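PDB 3CEX: DinB-like domain-containing protein from Enterococcus faecalis, which is of unknown function but belongs to the DinB-like family, whose members are helical-bundle proteins that often bind a metal ion. Local coordinates for residues Gln27-Pro37 / Tyr164-Lys172. Numbering follows the deposited sequence.
Sequences QMTVAEANTMP and YTRRLVIGK. With ACY (acetic acid), chain C.
With chi1 of V169 at 173°, CG1 turns to the E32 and T35 side and CG2 to P37, while R166, its chain bent at chi3 (72°), brings its guanidinium to the amide of Q27. The contact joins the last turns of helix 144-170 to the loop and short helix that link helices 8-25 and 44-62 at one end of the DinB helical bundle. V169 CG1 lies against the carbonyl oxygen of E32 and CB of T35, and CG2 packs on P37 CG at 3.8 Å. The proline ring, crossing at about a right angle, also rests on T165 CG2 and on CB of L168. At the next residue, I170 CG2 abuts the E32 carboxylate, 3.6 Å from CD. Within its own segment that carboxylate accepts from T29 N, above its plane (OE1, 3.0 Å), and E32 N returns a bond to T29 OG1, a capping box at the start of helix 30-33. Between these groups M28, a selenomethionine bent at chi3, brings CE to V169 CB and I170 CG2 and lays SE against R166 CG. M28 also packs on V44 of helix 44-62. R166 grips the C-terminal carboxylate side-on: NE meets K172 O in the carbonyl plane at 2.8 Å, nearly straight, and NH1 forms a salt bridge with OXT. Its NH1 and NH2 also bind an acetate, probably from the crystallisation liquor, which R167 NH2 shares; T24 OG1 accepts a further bond from R166 NH2. The Q27 amide lies over one guanidinium face, offset toward its rim, the planes 31° apart, with NE2 3.6 Å from R166 NH2 and itself bonded to E23 O. K172, exposed at the C-terminus, sends NZ to Q27 OE1 in a weak hydrogen bond of 3.1 Å.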
loop_
_atom_site.group_PDB
_atom_site.type_symbol
_atom_site.label_atom_id
_atom_site.label_comp_id
_atom_site.label_asym_id
_atom_site.label_seq_id
_atom_site.Cartn_x
_atom_site.Cartn_y
_atom_site.Cartn_z
ATOM N N GLN A 27 12.536 -14.165 -4.095
ATOM C CA GLN A 27 13.397 -13.980 -5.275
ATOM C C GLN A 27 14.810 -13.582 -4.917
ATOM O O GLN A 27 15.636 -13.446 -5.815
ATOM C CB GLN A 27 12.802 -12.955 -6.241
ATOM C CG GLN A 27 11.424 -13.373 -6.759
ATOM C CD GLN A 27 10.781 -12.297 -7.593
ATOM O OE1 GLN A 27 11.308 -11.914 -8.663
ATOM N NE2 GLN A 27 9.637 -11.784 -7.117
HETATM N N MSE A 28 15.116 -13.409 -3.633
HETATM C CA MSE A 28 16.394 -12.822 -3.252
HETATM C C MSE A 28 17.216 -13.745 -2.374
HETATM O O MSE A 28 16.667 -14.523 -1.625
HETATM C CB MSE A 28 16.151 -11.510 -2.479
HETATM C CG MSE A 28 15.243 -10.593 -3.253
HETATM SE SE MSE A 28 14.735 -8.972 -2.313
HETATM C CE MSE A 28 16.230 -7.761 -2.835
ATOM N N THR A 29 18.531 -13.618 -2.450
ATOM C CA THR A 29 19.423 -14.162 -1.420
ATOM C C THR A 29 19.355 -13.228 -0.208
ATOM O O THR A 29 18.853 -12.111 -0.322
ATOM C CB THR A 29 20.886 -14.227 -1.918
ATOM O OG1 THR A 29 21.361 -12.884 -2.131
ATOM C CG2 THR A 29 20.985 -15.053 -3.225
ATOM N N VAL A 30 19.821 -13.690 0.950
ATOM C CA VAL A 30 19.828 -12.848 2.140
ATOM C C VAL A 30 20.750 -11.636 1.928
ATOM O O VAL A 30 20.417 -10.552 2.365
ATOM C CB VAL A 30 20.190 -13.633 3.458
ATOM C CG1 VAL A 30 21.531 -14.209 3.393
ATOM C CG2 VAL A 30 20.104 -12.722 4.681
ATOM N N ALA A 31 21.884 -11.804 1.244
ATOM C CA ALA A 31 22.776 -10.665 0.942
ATOM C C ALA A 31 22.064 -9.584 0.132
ATOM O O ALA A 31 22.180 -8.379 0.418
ATOM C CB ALA A 31 24.066 -11.137 0.220
ATOM N N GLU A 32 21.274 -10.014 -0.843
ATOM C CA GLU A 32 20.471 -9.095 -1.656
ATOM C C GLU A 32 19.404 -8.408 -0.827
ATOM O O GLU A 32 19.201 -7.194 -0.957
ATOM C CB GLU A 32 19.818 -9.829 -2.828
ATOM C CG GLU A 32 20.809 -10.057 -3.992
ATOM C CD GLU A 32 20.407 -11.163 -4.944
ATOM O OE1 GLU A 32 19.338 -11.805 -4.740
ATOM O OE2 GLU A 32 21.177 -11.388 -5.922
ATOM N N ALA A 33 18.717 -9.180 0.001
ATOM C CA ALA A 33 17.671 -8.647 0.883
ATOM C C ALA A 33 18.225 -7.589 1.826
ATOM O O ALA A 33 17.526 -6.638 2.167
ATOM C CB ALA A 33 17.041 -9.775 1.705
ATOM N N ASN A 34 19.459 -7.793 2.287
ATOM C CA ASN A 34 20.140 -6.841 3.179
ATOM C C ASN A 34 20.678 -5.582 2.482
ATOM O O ASN A 34 21.221 -4.703 3.136
ATOM C CB ASN A 34 21.333 -7.544 3.853
ATOM C CG ASN A 34 20.914 -8.525 4.919
ATOM O OD1 ASN A 34 19.838 -8.408 5.489
ATOM N ND2 ASN A 34 21.784 -9.470 5.224
ATOM N N THR A 35 20.583 -5.518 1.158
ATOM C CA THR A 35 21.230 -4.470 0.402
ATOM C C THR A 35 20.357 -3.240 0.297
ATOM O O THR A 35 19.215 -3.307 -0.211
ATOM C CB THR A 35 21.599 -4.946 -0.996
ATOM O OG1 THR A 35 22.555 -6.004 -0.866
ATOM C CG2 THR A 35 22.215 -3.793 -1.846
HETATM N N MSE A 36 20.892 -2.099 0.742
HETATM C CA MSE A 36 20.138 -0.854 0.558
HETATM C C MSE A 36 20.717 -0.098 -0.623
HETATM O O MSE A 36 21.903 0.245 -0.618
HETATM C CB MSE A 36 19.955 -0.069 1.875
HETATM C CG MSE A 36 21.015 0.794 2.368
HETATM SE SE MSE A 36 20.293 1.757 3.957
HETATM C CE MSE A 36 19.379 3.261 3.136
ATOM N N PRO A 37 19.925 0.044 -1.708
ATOM C CA PRO A 37 20.480 0.601 -2.942
ATOM C C PRO A 37 20.815 2.112 -2.954
ATOM O O PRO A 37 21.495 2.564 -3.873
ATOM C CB PRO A 37 19.429 0.239 -4.020
ATOM C CG PRO A 37 18.197 -0.078 -3.322
ATOM C CD PRO A 37 18.521 -0.373 -1.873
ATOM N N TYR A 164 9.982 -2.321 -5.491
ATOM C CA TYR A 164 10.907 -1.374 -6.120
ATOM C C TYR A 164 12.357 -1.588 -5.691
ATOM O O TYR A 164 13.247 -1.594 -6.524
ATOM C CB TYR A 164 10.385 0.079 -5.918
ATOM C CG TYR A 164 9.475 0.561 -7.045
ATOM C CD1 TYR A 164 8.775 -0.329 -7.846
ATOM C CD2 TYR A 164 9.321 1.903 -7.319
ATOM C CE1 TYR A 164 7.974 0.105 -8.908
ATOM C CE2 TYR A 164 8.539 2.331 -8.370
ATOM C CZ TYR A 164 7.860 1.417 -9.157
ATOM O OH TYR A 164 7.064 1.836 -10.212
ATOM N N THR A 165 12.603 -1.734 -4.397
ATOM C CA THR A 165 13.951 -2.026 -3.941
ATOM C C THR A 165 14.477 -3.313 -4.588
ATOM O O THR A 165 15.635 -3.394 -4.990
ATOM C CB THR A 165 13.986 -2.230 -2.436
ATOM O OG1 THR A 165 13.704 -0.991 -1.787
ATOM C CG2 THR A 165 15.390 -2.732 -2.003
ATOM N N ARG A 166 13.636 -4.336 -4.656
ATOM C CA ARG A 166 14.002 -5.599 -5.311
ATOM C C ARG A 166 14.432 -5.353 -6.744
ATOM O O ARG A 166 15.489 -5.840 -7.176
ATOM C CB ARG A 166 12.830 -6.594 -5.287
ATOM C CG ARG A 166 13.139 -8.005 -5.839
ATOM C CD ARG A 166 11.869 -8.711 -6.321
ATOM N NE ARG A 166 11.331 -8.165 -7.565
ATOM C CZ ARG A 166 10.031 -7.977 -7.840
ATOM N NH1 ARG A 166 9.682 -7.487 -9.020
ATOM N NH2 ARG A 166 9.079 -8.265 -6.956
ATOM N N ARG A 167 13.631 -4.599 -7.486
ATOM C CA ARG A 167 13.957 -4.254 -8.865
ATOM C C ARG A 167 15.288 -3.530 -8.997
ATOM O O ARG A 167 16.070 -3.834 -9.894
ATOM C CB ARG A 167 12.821 -3.466 -9.538
ATOM C CG ARG A 167 11.550 -4.308 -9.726
ATOM C CD ARG A 167 10.368 -3.484 -10.175
ATOM N NE ARG A 167 9.165 -4.291 -10.376
ATOM C CZ ARG A 167 8.023 -3.833 -10.905
ATOM N NH1 ARG A 167 7.925 -2.580 -11.343
ATOM N NH2 ARG A 167 6.974 -4.635 -11.027
ATOM N N LEU A 168 15.557 -2.607 -8.081
ATOM C CA LEU A 168 16.821 -1.875 -8.096
ATOM C C LEU A 168 17.996 -2.753 -7.733
ATOM O O LEU A 168 19.096 -2.568 -8.255
ATOM C CB LEU A 168 16.753 -0.699 -7.107
ATOM C CG LEU A 168 15.735 0.382 -7.421
ATOM C CD1 LEU A 168 15.564 1.328 -6.267
ATOM C CD2 LEU A 168 16.183 1.118 -8.690
ATOM N N VAL A 169 17.771 -3.737 -6.870
ATOM C CA VAL A 169 18.872 -4.539 -6.354
ATOM C C VAL A 169 19.207 -5.710 -7.274
ATOM O O VAL A 169 20.388 -5.992 -7.526
ATOM C CB VAL A 169 18.585 -5.046 -4.905
ATOM C CG1 VAL A 169 19.665 -6.031 -4.454
ATOM C CG2 VAL A 169 18.471 -3.854 -3.931
ATOM N N ILE A 170 18.187 -6.388 -7.775
ATOM C CA ILE A 170 18.408 -7.568 -8.620
ATOM C C ILE A 170 17.984 -7.414 -10.084
ATOM O O ILE A 170 18.062 -8.370 -10.832
ATOM C CB ILE A 170 17.748 -8.852 -7.995
ATOM C CG1 ILE A 170 16.240 -8.901 -8.203
ATOM C CG2 ILE A 170 18.035 -8.938 -6.496
ATOM C CD1 ILE A 170 15.610 -10.233 -7.742
ATOM N N GLY A 171 17.511 -6.235 -10.479
ATOM C CA GLY A 171 17.162 -5.955 -11.874
ATOM C C GLY A 171 15.928 -6.658 -12.414
ATOM O O GLY A 171 15.727 -6.747 -13.624
ATOM N N LYS A 172 15.093 -7.175 -11.537
ATOM C CA LYS A 172 13.886 -7.842 -11.993
ATOM C C LYS A 172 12.852 -7.859 -10.893
ATOM O O LYS A 172 13.124 -7.620 -9.708
ATOM C CB LYS A 172 14.187 -9.282 -12.479
ATOM C CG LYS A 172 14.663 -10.234 -11.382
ATOM C CD LYS A 172 15.135 -11.580 -11.928
ATOM C CE LYS A 172 15.110 -12.660 -10.829
ATOM N NZ LYS A 172 13.721 -12.975 -10.313
ATOM O OXT LYS A 172 11.699 -8.088 -11.217
HETATM C C ACY C . 5.932 -7.493 -9.181
HETATM O O ACY C . 6.039 -8.139 -8.094
HETATM O OXT ACY C . 6.922 -7.151 -9.885
HETATM C CH3 ACY C . 4.551 -7.106 -9.688
#